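Local coordinates for protein probable amino acid aminotransferase (Mycobacterium tuberculosis, PDB 6Q1S) that is a probable amino acid aminotransferase of the class IV family, a two-chain assembly that holds 4'-deoxy-4'-aminopyridoxal-5'-phosphate and 2-oxoglutaric acid in the crystal, at residues Gly134-Ala142 / Pro208-Arg216; Phe175-Leu183 / Tyr236-Leu244. All coordinates share one frame; numbering follows the deposited sequence.

Interaction 1 (Gly134-Ala142 / Pro208-Arg216); sequences GLPADGGDA and PPPWYPILR
The Tyr-212 ring is held between two residues: Ala-137 CB lies over one face, 26° off the ring normal and 3.6 Å from CE1 of Tyr-212, a CH-pi contact, while Pro-209 CG of the ring's own loop covers the opposite face. The Trp-211 indole makes little of the contact and has Pro-209 CB on one face; it is the backbone and CB of Trp-211 that meet Asp-141. Carboxylate and indole planes stand 61° apart, and Asp-141 OD2 comes 3.1 Å from Trp-211 O, two acceptors with no bond between them. Pro-213 supplies the centre of the packing. Its ring lies against the backbone of residues 136-140, CD 3.2 Å from Ala-137 O, CG 3.3 Å from Pro-136 O and CB 3.4 Å from Gly-140 N. Leu-135 CD1 also packs against this proline, 3.9 Å from Pro-213 CB. Gly-140 has no side chain, which lets its CA come within 3.6 Å of Pro-213 CA. Leu-135 also packs on Gly-134 of the second subunit, and Leu-215, further along the loop, touches the 4'-deoxy-4'-aminopyridoxal-5'-phosphate. Two type I turns, Pro-136 to Gly-139 and Pro-209 to Tyr-212, thus meet through apolar and backbone surfaces, with Pro-213 at the centre of an inverse gamma turn: loop-on-loop packing beside the ligand pocket of this class IV aminotransferase fold.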
ATOM      1  N   GLY B 134      -6.278  -5.194  12.979  1.00 27.12           N
ATOM      2  CA  GLY B 134      -7.107  -4.015  13.018  1.00 27.93           C
ATOM      3  C   GLY B 134      -8.361  -4.103  12.184  1.00 27.75           C
ATOM      4  O   GLY B 134      -9.231  -3.233  12.308  1.00 25.11           O
ATOM      5  N   LEU B 135      -8.502  -5.146  11.373  1.00 28.93           N
ATOM      6  CA  LEU B 135      -9.688  -5.319  10.556  1.00 30.49           C
ATOM      7  C   LEU B 135     -10.620  -6.334  11.190  1.00 31.44           C
ATOM      8  O   LEU B 135     -10.162  -7.349  11.719  1.00 34.10           O
ATOM      9  CB  LEU B 135      -9.315  -5.814   9.156  1.00 31.97           C
ATOM     10  CG  LEU B 135      -8.758  -4.857   8.107  1.00 33.12           C
ATOM     11  CD1 LEU B 135      -8.288  -5.641   6.893  1.00 34.16           C
ATOM     12  CD2 LEU B 135      -9.833  -3.866   7.707  1.00 32.88           C
ATOM     13  N   PRO B 136     -11.917  -6.067  11.165  1.00 29.90           N
ATOM     14  CA  PRO B 136     -12.893  -7.087  11.548  1.00 29.94           C
ATOM     15  C   PRO B 136     -13.173  -8.037  10.392  1.00 32.76           C
ATOM     16  O   PRO B 136     -12.897  -7.749   9.226  1.00 36.56           O
ATOM     17  CB  PRO B 136     -14.133  -6.271  11.924  1.00 29.13           C
ATOM     18  CG  PRO B 136     -14.006  -5.026  11.125  1.00 28.52           C
ATOM     19  CD  PRO B 136     -12.540  -4.750  10.958  1.00 28.90           C
ATOM     20  N   ALA B 137     -13.738  -9.193  10.745  1.00 33.20           N
ATOM     21  CA  ALA B 137     -13.983 -10.251   9.771  1.00 35.23           C
ATOM     22  C   ALA B 137     -14.953  -9.830   8.673  1.00 41.46           C
ATOM     23  O   ALA B 137     -14.944 -10.431   7.593  1.00 45.78           O
ATOM     24  CB  ALA B 137     -14.507 -11.498  10.483  1.00 33.94           C
ATOM     25  N   ASP B 138     -15.802  -8.835   8.926  1.00 43.17           N
ATOM     26  CA  ASP B 138     -16.748  -8.348   7.927  1.00 42.86           C
ATOM     27  C   ASP B 138     -16.114  -7.460   6.863  1.00 42.54           C
ATOM     28  O   ASP B 138     -16.806  -7.070   5.917  1.00 45.89           O
ATOM     29  CB  ASP B 138     -17.860  -7.548   8.619  1.00 43.88           C
ATOM     30  CG  ASP B 138     -17.323  -6.363   9.423  1.00 46.71           C
ATOM     31  OD1 ASP B 138     -16.181  -5.920   9.170  1.00 48.27           O
ATOM     32  OD2 ASP B 138     -18.046  -5.866  10.313  1.00 48.19           O
ATOM     33  N   GLY B 139     -14.821  -7.154   6.976  1.00 40.27           N
ATOM     34  CA  GLY B 139     -14.237  -6.107   6.152  1.00 40.23           C
ATOM     35  C   GLY B 139     -14.134  -6.407   4.669  1.00 41.60           C
ATOM     36  O   GLY B 139     -14.117  -5.480   3.853  1.00 44.67           O
ATOM     37  N   GLY B 140     -14.065  -7.683   4.290  1.00 40.08           N
ATOM     38  CA  GLY B 140     -13.842  -7.994   2.886  1.00 38.90           C
ATOM     39  C   GLY B 140     -15.028  -7.671   1.996  1.00 38.07           C
ATOM     40  O   GLY B 140     -14.878  -7.039   0.947  1.00 37.72           O
ATOM     41  N   ASP B 141     -16.224  -8.087   2.404  1.00 38.31           N
ATOM     42  CA  ASP B 141     -17.421  -7.880   1.598  1.00 36.50           C
ATOM     43  C   ASP B 141     -18.229  -6.653   2.003  1.00 32.11           C
ATOM     44  O   ASP B 141     -18.784  -5.975   1.134  1.00 30.36           O
ATOM     45  CB  ASP B 141     -18.299  -9.132   1.644  1.00 40.28           C
ATOM     46  CG  ASP B 141     -17.667 -10.302   0.914  1.00 42.84           C
ATOM     47  OD1 ASP B 141     -18.078 -10.592  -0.231  1.00 43.04           O
ATOM     48  OD2 ASP B 141     -16.727 -10.906   1.470  1.00 44.05           O
ATOM     49  N   ALA B 142     -18.308  -6.344   3.299  1.00 32.41           N
ATOM     50  CA  ALA B 142     -19.090  -5.191   3.731  1.00 32.77           C
ATOM     51  C   ALA B 142     -18.406  -3.876   3.387  1.00 33.43           C
ATOM     52  O   ALA B 142     -19.085  -2.853   3.253  1.00 34.27           O
ATOM     53  CB  ALA B 142     -19.354  -5.259   5.235  1.00 32.10           C
ATOM     54  N   PRO B 208      -9.297 -20.025   6.821  1.00 27.64           N
ATOM     55  CA  PRO B 208     -10.328 -19.014   7.029  1.00 27.30           C
ATOM     56  C   PRO B 208     -11.202 -18.867   5.800  1.00 27.21           C
ATOM     57  O   PRO B 208     -10.757 -19.114   4.662  1.00 27.16           O
ATOM     58  CB  PRO B 208      -9.519 -17.740   7.308  1.00 26.66           C
ATOM     59  CG  PRO B 208      -8.261 -18.248   7.919  1.00 26.84           C
ATOM     60  CD  PRO B 208      -7.961 -19.535   7.204  1.00 27.32           C
ATOM     61  N   PRO B 209     -12.455 -18.463   5.979  1.00 27.21           N
ATOM     62  CA  PRO B 209     -13.392 -18.401   4.857  1.00 27.22           C
ATOM     63  C   PRO B 209     -13.089 -17.220   3.954  1.00 27.81           C
ATOM     64  O   PRO B 209     -12.495 -16.224   4.394  1.00 31.08           O
ATOM     65  CB  PRO B 209     -14.752 -18.244   5.549  1.00 27.45           C
ATOM     66  CG  PRO B 209     -14.441 -17.574   6.833  1.00 29.51           C
ATOM     67  CD  PRO B 209     -13.078 -18.052   7.250  1.00 28.46           C
ATOM     68  N   PRO B 210     -13.487 -17.291   2.680  1.00 26.56           N
ATOM     69  CA  PRO B 210     -13.057 -16.263   1.720  1.00 25.97           C
ATOM     70  C   PRO B 210     -13.721 -14.912   1.910  1.00 26.11           C
ATOM     71  O   PRO B 210     -13.165 -13.907   1.449  1.00 26.48           O
ATOM     72  CB  PRO B 210     -13.440 -16.871   0.366  1.00 26.25           C
ATOM     73  CG  PRO B 210     -14.591 -17.766   0.678  1.00 28.32           C
ATOM     74  CD  PRO B 210     -14.324 -18.326   2.047  1.00 27.15           C
ATOM     75  N   TRP B 211     -14.877 -14.840   2.571  1.00 28.28           N
ATOM     76  CA  TRP B 211     -15.500 -13.539   2.773  1.00 26.82           C
ATOM     77  C   TRP B 211     -14.777 -12.698   3.815  1.00 26.95           C
ATOM     78  O   TRP B 211     -15.136 -11.529   3.999  1.00 27.22           O
ATOM     79  CB  TRP B 211     -16.977 -13.704   3.147  1.00 25.91           C
ATOM     80  CG  TRP B 211     -17.253 -14.657   4.268  1.00 26.25           C
ATOM     81  CD1 TRP B 211     -17.253 -14.376   5.603  1.00 26.27           C
ATOM     82  CD2 TRP B 211     -17.568 -16.048   4.151  1.00 26.91           C
ATOM     83  NE1 TRP B 211     -17.555 -15.505   6.324  1.00 26.89           N
ATOM     84  CE2 TRP B 211     -17.753 -16.546   5.456  1.00 27.28           C
ATOM     85  CE3 TRP B 211     -17.713 -16.921   3.068  1.00 27.24           C
ATOM     86  CZ2 TRP B 211     -18.076 -17.878   5.707  1.00 27.97           C
ATOM     87  CZ3 TRP B 211     -18.032 -18.243   3.321  1.00 27.93           C
ATOM     88  CH2 TRP B 211     -18.208 -18.710   4.629  1.00 28.28           C
ATOM     89  N   TYR B 212     -13.773 -13.253   4.491  1.00 25.95           N
ATOM     90  CA  TYR B 212     -12.916 -12.449   5.342  1.00 25.14           C
ATOM     91  C   TYR B 212     -12.103 -11.466   4.499  1.00 25.82           C
ATOM     92  O   TYR B 212     -11.859 -11.705   3.314  1.00 27.58           O
ATOM     93  CB  TYR B 212     -11.966 -13.338   6.144  1.00 24.94           C
ATOM     94  CG  TYR B 212     -12.572 -14.004   7.359  1.00 25.46           C
ATOM     95  CD1 TYR B 212     -13.941 -13.982   7.589  1.00 25.71           C
ATOM     96  CD2 TYR B 212     -11.761 -14.635   8.295  1.00 25.73           C
ATOM     97  CE1 TYR B 212     -14.487 -14.591   8.710  1.00 26.21           C
ATOM     98  CE2 TYR B 212     -12.295 -15.241   9.414  1.00 26.23           C
ATOM     99  CZ  TYR B 212     -13.656 -15.217   9.618  1.00 26.63           C
ATOM    100  OH  TYR B 212     -14.183 -15.820  10.735  1.00 30.36           O
ATOM    101  N   PRO B 213     -11.666 -10.348   5.092  1.00 25.24           N
ATOM    102  CA  PRO B 213     -10.828  -9.395   4.350  1.00 24.75           C
ATOM    103  C   PRO B 213      -9.426  -9.923   4.084  1.00 24.18           C
ATOM    104  O   PRO B 213      -8.448  -9.355   4.579  1.00 22.79           O
ATOM    105  CB  PRO B 213     -10.796  -8.170   5.271  1.00 25.08           C
ATOM    106  CG  PRO B 213     -11.020  -8.730   6.637  1.00 25.38           C
ATOM    107  CD  PRO B 213     -11.979  -9.868   6.450  1.00 25.58           C
ATOM    108  N   ILE B 214      -9.308 -11.001   3.307  1.00 26.23           N
ATOM    109  CA  ILE B 214      -8.030 -11.660   3.064  1.00 26.84           C
ATOM    110  C   ILE B 214      -7.920 -12.006   1.584  1.00 26.57           C
ATOM    111  O   ILE B 214      -8.891 -11.936   0.828  1.00 23.51           O
ATOM    112  CB  ILE B 214      -7.854 -12.934   3.919  1.00 24.05           C
ATOM    113  CG1 ILE B 214      -8.909 -13.977   3.554  1.00 24.55           C
ATOM    114  CG2 ILE B 214      -7.926 -12.606   5.402  1.00 24.08           C
ATOM    115  CD1 ILE B 214      -8.712 -15.305   4.253  1.00 25.16           C
ATOM    116  N   LEU B 215      -6.711 -12.385   1.178  1.00 25.70           N
ATOM    117  CA  LEU B 215      -6.481 -12.866  -0.175  1.00 25.89           C
ATOM    118  C   LEU B 215      -6.832 -14.345  -0.283  1.00 28.40           C
ATOM    119  O   LEU B 215      -6.672 -15.117   0.666  1.00 30.85           O
ATOM    120  CB  LEU B 215      -5.022 -12.654  -0.589  1.00 25.87           C
ATOM    121  CG  LEU B 215      -4.472 -11.275  -0.982  1.00 27.82           C
ATOM    122  CD1 LEU B 215      -5.092 -10.800  -2.287  1.00 28.11           C
ATOM    123  CD2 LEU B 215      -4.646 -10.220   0.111  1.00 29.26           C
ATOM    124  N   ARG B 216      -7.306 -14.738  -1.463  1.00 28.06           N
ATOM    125  CA  ARG B 216      -7.550 -16.144  -1.764  1.00 27.40           C
ATOM    126  C   ARG B 216      -6.259 -16.794  -2.242  1.00 25.32           C
ATOM    127  O   ARG B 216      -5.683 -16.376  -3.252  1.00 25.70           O
ATOM    128  CB  ARG B 216      -8.645 -16.287  -2.819  1.00 28.70           C
ATOM    129  CG  ARG B 216      -9.977 -15.683  -2.424  1.00 31.59           C
ATOM    130  CD  ARG B 216     -10.967 -16.780  -2.075  1.00 34.06           C
ATOM    131  NE  ARG B 216     -11.390 -17.533  -3.253  1.00 34.81           N
ATOM    132  CZ  ARG B 216     -12.505 -17.288  -3.934  1.00 34.71           C
ATOM    133  NH1 ARG B 216     -12.813 -18.020  -4.996  1.00 37.08           N
ATOM    134  NH2 ARG B 216     -13.317 -16.311  -3.550  1.00 32.14           N
TER

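Interaction 2 (Phe175-Leu183 / Tyr236-Leu244); sequences FVSTDGYVL and YRALRVADL
The backbones of Tyr-181-Val-182 and Leu-239-Arg-240 run close together, joined by a nearly straight hydrogen bond from Val-182 N to Leu-239 O (2.6 Å, 172°), with the donor tilted 30° from the carbonyl plane; the same oxygen receives a CA-H...O contact from Tyr-181. Arg-240 bends back over Tyr-181. Its CG stands anti to its own carbonyl carbon (chi1 -47°), and further bends at chi2 and chi3 bring NH1 above the centre of the phenol ring, a cation-pi contact with CZ 4.9 Å from the ring centroid. The guanidinium is steeply inclined to the ring rather than stacked flat on it. Arg-240 NH1 also makes a weak hydrogen bond to Asp-179 O (2.9 Å), and Gly-180 O lies over one face of the guanidinium, while CD of Arg-240 rests 3.5 Å from CE2 of Tyr-181. This joins a hairpin, which leaves strand 172-176 and turns through the type I turn Ser-177 to Gly-180, to the connection between strand 233-236 and helix 241-245. Inside the hairpin, Ser-177 OG accepts a hydrogen bond from Tyr-181 N. Beyond the arginine, toward Leu-244, the contact becomes apolar. Val-182 CG2 reaches Leu-244 CD1 at 3.6 Å, and Val-182 CB faces Leu-239 CB; Val-190 and Ile-192 of strand 189-194 continue this buried patch. Val-176 CG1 meets Val-241 CG2 at 3.8 Å, the two side chains set roughly perpendicular. Ala-238 CB packs on Tyr-181 CD2, and both residues also touch Tyr-212.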
ATOM      1  N   PHE B 175      -1.981 -12.829  11.186  1.00 24.77           N
ATOM      2  CA  PHE B 175      -2.868 -11.715  11.487  1.00 24.41           C
ATOM      3  C   PHE B 175      -4.137 -12.219  12.157  1.00 24.78           C
ATOM      4  O   PHE B 175      -4.758 -13.180  11.693  1.00 25.08           O
ATOM      5  CB  PHE B 175      -3.223 -10.957  10.209  1.00 23.89           C
ATOM      6  CG  PHE B 175      -2.231  -9.897   9.836  1.00 23.41           C
ATOM      7  CD1 PHE B 175      -1.808  -8.967  10.771  1.00 23.75           C
ATOM      8  CD2 PHE B 175      -1.719  -9.833   8.553  1.00 23.15           C
ATOM      9  CE1 PHE B 175      -0.897  -7.988  10.430  1.00 22.84           C
ATOM     10  CE2 PHE B 175      -0.804  -8.857   8.206  1.00 22.74           C
ATOM     11  CZ  PHE B 175      -0.394  -7.931   9.148  1.00 22.58           C
ATOM     12  N   VAL B 176      -4.531 -11.562  13.242  1.00 25.38           N
ATOM     13  CA  VAL B 176      -5.777 -11.868  13.929  1.00 26.90           C
ATOM     14  C   VAL B 176      -6.646 -10.622  13.890  1.00 29.16           C
ATOM     15  O   VAL B 176      -6.162  -9.506  14.112  1.00 30.53           O
ATOM     16  CB  VAL B 176      -5.537 -12.330  15.381  1.00 25.62           C
ATOM     17  CG1 VAL B 176      -6.818 -12.880  15.982  1.00 26.06           C
ATOM     18  CG2 VAL B 176      -4.428 -13.372  15.435  1.00 25.98           C
ATOM     19  N   SER B 177      -7.927 -10.819  13.602  1.00 28.92           N
ATOM     20  CA  SER B 177      -8.873  -9.722  13.509  1.00 29.21           C
ATOM     21  C   SER B 177      -9.241  -9.191  14.892  1.00 31.71           C
ATOM     22  O   SER B 177      -9.018  -9.838  15.919  1.00 31.20           O
ATOM     23  CB  SER B 177     -10.126 -10.177  12.768  1.00 28.89           C
ATOM     24  OG  SER B 177     -10.800 -11.195  13.485  1.00 28.78           O
ATOM     25  N   THR B 178      -9.822  -7.987  14.907  1.00 34.03           N
ATOM     26  CA  THR B 178     -10.303  -7.413  16.162  1.00 35.04           C
ATOM     27  C   THR B 178     -11.387  -8.282  16.786  1.00 36.06           C
ATOM     28  O   THR B 178     -11.552  -8.298  18.011  1.00 36.59           O
ATOM     29  CB  THR B 178     -10.827  -5.993  15.931  1.00 33.73           C
ATOM     30  OG1 THR B 178      -9.906  -5.270  15.106  1.00 30.65           O
ATOM     31  CG2 THR B 178     -10.983  -5.257  17.257  1.00 35.56           C
ATOM     32  N   ASP B 179     -12.129  -9.013  15.959  1.00 35.88           N
ATOM     33  CA  ASP B 179     -13.134  -9.951  16.436  1.00 36.62           C
ATOM     34  C   ASP B 179     -12.508 -11.161  17.113  1.00 33.45           C
ATOM     35  O   ASP B 179     -13.190 -11.858  17.873  1.00 36.95           O
ATOM     36  CB  ASP B 179     -13.972 -10.366  15.222  1.00 41.68           C
ATOM     37  CG  ASP B 179     -15.451 -10.084  15.391  1.00 48.86           C
ATOM     38  OD1 ASP B 179     -15.885  -9.769  16.518  1.00 51.37           O
ATOM     39  OD2 ASP B 179     -16.147 -10.021  14.350  1.00 51.27           O
ATOM     40  N   GLY B 180     -11.225 -11.408  16.869  1.00 27.99           N
ATOM     41  CA  GLY B 180     -10.529 -12.534  17.450  1.00 26.68           C
ATOM     42  C   GLY B 180     -10.439 -13.728  16.535  1.00 26.87           C
ATOM     43  O   GLY B 180     -10.086 -14.819  16.998  1.00 27.37           O
ATOM     44  N   TYR B 181     -10.760 -13.559  15.256  1.00 26.52           N
ATOM     45  CA  TYR B 181     -10.720 -14.632  14.275  1.00 26.70           C
ATOM     46  C   TYR B 181      -9.435 -14.559  13.460  1.00 26.35           C
ATOM     47  O   TYR B 181      -8.922 -13.472  13.173  1.00 28.06           O
ATOM     48  CB  TYR B 181     -11.939 -14.555  13.344  1.00 27.73           C
ATOM     49  CG  TYR B 181     -13.255 -14.779  14.066  1.00 28.14           C
ATOM     50  CD1 TYR B 181     -14.052 -13.704  14.435  1.00 26.87           C
ATOM     51  CD2 TYR B 181     -13.694 -16.056  14.384  1.00 29.73           C
ATOM     52  CE1 TYR B 181     -15.247 -13.890  15.098  1.00 27.31           C
ATOM     53  CE2 TYR B 181     -14.892 -16.254  15.050  1.00 29.62           C
ATOM     54  CZ  TYR B 181     -15.663 -15.165  15.404  1.00 27.95           C
ATOM     55  OH  TYR B 181     -16.855 -15.359  16.066  1.00 28.43           O
ATOM     56  N   VAL B 182      -8.920 -15.729  13.086  1.00 26.69           N
ATOM     57  CA  VAL B 182      -7.698 -15.801  12.292  1.00 26.45           C
ATOM     58  C   VAL B 182      -7.975 -15.329  10.871  1.00 29.84           C
ATOM     59  O   VAL B 182      -8.962 -15.738  10.241  1.00 32.29           O
ATOM     60  CB  VAL B 182      -7.129 -17.227  12.308  1.00 27.01           C
ATOM     61  CG1 VAL B 182      -5.900 -17.321  11.410  1.00 26.80           C
ATOM     62  CG2 VAL B 182      -6.775 -17.630  13.727  1.00 27.45           C
ATOM     63  N   LEU B 183      -7.100 -14.465  10.355  1.00 26.45           N
ATOM     64  CA  LEU B 183      -7.250 -13.932   9.009  1.00 25.05           C
ATOM     65  C   LEU B 183      -6.293 -14.619   8.039  1.00 25.12           C
ATOM     66  O   LEU B 183      -6.672 -15.580   7.361  1.00 25.46           O
ATOM     67  CB  LEU B 183      -7.013 -12.420   9.010  1.00 24.43           C
ATOM     68  CG  LEU B 183      -8.047 -11.582   9.764  1.00 24.33           C
ATOM     69  CD1 LEU B 183      -7.637 -10.120   9.794  1.00 23.76           C
ATOM     70  CD2 LEU B 183      -9.412 -11.738   9.118  1.00 24.42           C
ATOM     71  N   TYR B 236     -14.022 -24.370   5.103  1.00 33.47           N
ATOM     72  CA  TYR B 236     -13.732 -22.986   5.448  1.00 29.56           C
ATOM     73  C   TYR B 236     -14.482 -22.668   6.732  1.00 30.57           C
ATOM     74  O   TYR B 236     -15.717 -22.682   6.752  1.00 29.87           O
ATOM     75  CB  TYR B 236     -14.138 -22.034   4.321  1.00 29.06           C
ATOM     76  CG  TYR B 236     -13.401 -22.280   3.023  1.00 28.98           C
ATOM     77  CD1 TYR B 236     -12.314 -21.498   2.665  1.00 28.40           C
ATOM     78  CD2 TYR B 236     -13.777 -23.310   2.170  1.00 29.54           C
ATOM     79  CE1 TYR B 236     -11.631 -21.722   1.487  1.00 28.37           C
ATOM     80  CE2 TYR B 236     -13.101 -23.540   0.989  1.00 29.51           C
ATOM     81  CZ  TYR B 236     -12.027 -22.744   0.653  1.00 29.05           C
ATOM     82  OH  TYR B 236     -11.346 -22.968  -0.523  1.00 31.86           O
ATOM     83  N   ARG B 237     -13.737 -22.385   7.797  1.00 31.83           N
ATOM     84  CA  ARG B 237     -14.316 -22.200   9.116  1.00 32.00           C
ATOM     85  C   ARG B 237     -13.773 -20.926   9.744  1.00 31.05           C
ATOM     86  O   ARG B 237     -12.759 -20.373   9.310  1.00 29.07           O
ATOM     87  CB  ARG B 237     -14.019 -23.394  10.037  1.00 31.63           C
ATOM     88  CG  ARG B 237     -14.472 -24.748   9.502  1.00 33.62           C
ATOM     89  CD  ARG B 237     -14.919 -25.666  10.630  1.00 37.42           C
ATOM     90  NE  ARG B 237     -14.714 -27.079  10.315  1.00 41.34           N
ATOM     91  CZ  ARG B 237     -15.523 -27.814   9.557  1.00 44.58           C
ATOM     92  NH1 ARG B 237     -16.608 -27.276   9.019  1.00 45.62           N
ATOM     93  NH2 ARG B 237     -15.241 -29.092   9.336  1.00 44.80           N
ATOM     94  N   ALA B 238     -14.492 -20.438  10.748  1.00 30.98           N
ATOM     95  CA  ALA B 238     -14.033 -19.303  11.542  1.00 29.24           C
ATOM     96  C   ALA B 238     -13.033 -19.817  12.570  1.00 28.88           C
ATOM     97  O   ALA B 238     -13.415 -20.385  13.595  1.00 29.40           O
ATOM     98  CB  ALA B 238     -15.210 -18.603  12.212  1.00 28.63           C
ATOM     99  N   LEU B 239     -11.744 -19.615  12.306  1.00 28.55           N
ATOM    100  CA  LEU B 239     -10.703 -20.094  13.203  1.00 28.81           C
ATOM    101  C   LEU B 239     -10.349 -19.004  14.201  1.00 28.48           C
ATOM    102  O   LEU B 239     -10.315 -17.818  13.861  1.00 29.68           O
ATOM    103  CB  LEU B 239      -9.440 -20.525  12.447  1.00 31.04           C
ATOM    104  CG  LEU B 239      -9.357 -21.776  11.561  1.00 30.97           C
ATOM    105  CD1 LEU B 239     -10.350 -21.786  10.425  1.00 31.10           C
ATOM    106  CD2 LEU B 239      -7.942 -21.917  11.014  1.00 29.63           C
ATOM    107  N   ARG B 240     -10.090 -19.417  15.434  1.00 28.91           N
ATOM    108  CA  ARG B 240      -9.668 -18.527  16.501  1.00 30.35           C
ATOM    109  C   ARG B 240      -8.240 -18.859  16.905  1.00 33.16           C
ATOM    110  O   ARG B 240      -7.650 -19.840  16.443  1.00 34.50           O
ATOM    111  CB  ARG B 240     -10.601 -18.666  17.710  1.00 30.94           C
ATOM    112  CG  ARG B 240     -12.082 -18.645  17.364  1.00 32.38           C
ATOM    113  CD  ARG B 240     -12.666 -17.259  17.530  1.00 32.11           C
ATOM    114  NE  ARG B 240     -12.639 -16.824  18.922  1.00 32.17           N
ATOM    115  CZ  ARG B 240     -12.998 -15.613  19.332  1.00 28.71           C
ATOM    116  NH1 ARG B 240     -13.408 -14.710  18.453  1.00 28.17           N
ATOM    117  NH2 ARG B 240     -12.942 -15.305  20.620  1.00 32.38           N
ATOM    118  N   VAL B 241      -7.676 -18.011  17.768  1.00 34.21           N
ATOM    119  CA  VAL B 241      -6.309 -18.241  18.225  1.00 28.77           C
ATOM    120  C   VAL B 241      -6.235 -19.541  19.013  1.00 40.36           C
ATOM    121  O   VAL B 241      -5.235 -20.267  18.940  1.00 38.73           O
ATOM    122  CB  VAL B 241      -5.810 -17.038  19.052  1.00 37.71           C
ATOM    123  CG1 VAL B 241      -4.479 -17.353  19.710  1.00 35.25           C
ATOM    124  CG2 VAL B 241      -5.668 -15.813  18.165  1.00 27.71           C
ATOM    125  N   ALA B 242      -7.295 -19.869  19.758  1.00 29.97           N
ATOM    126  CA  ALA B 242      -7.330 -21.132  20.488  1.00 30.74           C
ATOM    127  C   ALA B 242      -7.272 -22.325  19.542  1.00 31.02           C
ATOM    128  O   ALA B 242      -6.582 -23.314  19.820  1.00 43.52           O
ATOM    129  CB  ALA B 242      -8.586 -21.198  21.356  1.00 31.13           C
ATOM    130  N   ASP B 243      -7.987 -22.251  18.417  1.00 30.74           N
ATOM    131  CA  ASP B 243      -7.943 -23.318  17.423  1.00 31.26           C
ATOM    132  C   ASP B 243      -6.566 -23.466  16.792  1.00 31.17           C
ATOM    133  O   ASP B 243      -6.253 -24.534  16.255  1.00 33.71           O
ATOM    134  CB  ASP B 243      -8.994 -23.077  16.339  1.00 30.71           C
ATOM    135  CG  ASP B 243     -10.402 -23.030  16.895  1.00 31.43           C
ATOM    136  OD1 ASP B 243     -11.278 -22.418  16.252  1.00 31.19           O
ATOM    137  OD2 ASP B 243     -10.622 -23.570  18.000  1.00 31.94           O
ATOM    138  N   LEU B 244      -5.743 -22.417  16.828  1.00 31.17           N
ATOM    139  CA  LEU B 244      -4.394 -22.525  16.288  1.00 31.58           C
ATOM    140  C   LEU B 244      -3.526 -23.431  17.153  1.00 35.62           C
ATOM    141  O   LEU B 244      -2.728 -24.218  16.631  1.00 40.08           O
ATOM    142  CB  LEU B 244      -3.763 -21.138  16.161  1.00 30.69           C
ATOM    143  CG  LEU B 244      -4.342 -20.217  15.085  1.00 28.87           C
ATOM    144  CD1 LEU B 244      -3.654 -18.861  15.119  1.00 28.43           C
ATOM    145  CD2 LEU B 244      -4.222 -20.854  13.710  1.00 28.78           C
TER

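Interactions 1 and 2 lie on the same side of the chain's centre, their centres about 11 Å apart. Along the chain their segments alternate: 134-142, 175-183, 208-216, 236-244. All four adjoin the mixed sheet: segment 134-142 follows strand 126-132; segment 175-183 begins at the end of the parallel neighbour, strand 172-176; segment 208-216 follows strand 204-207; and segment 236-244 leaves the parallel strand 233-236. The contacts meet directly through a probable hydrogen bond between Leu-135 O and Thr-178 N, and through packing of Pro-208 on Leu-183 and of Pro-209 on Arg-237. Loops at the ends of these four strands therefore form one continuous cluster.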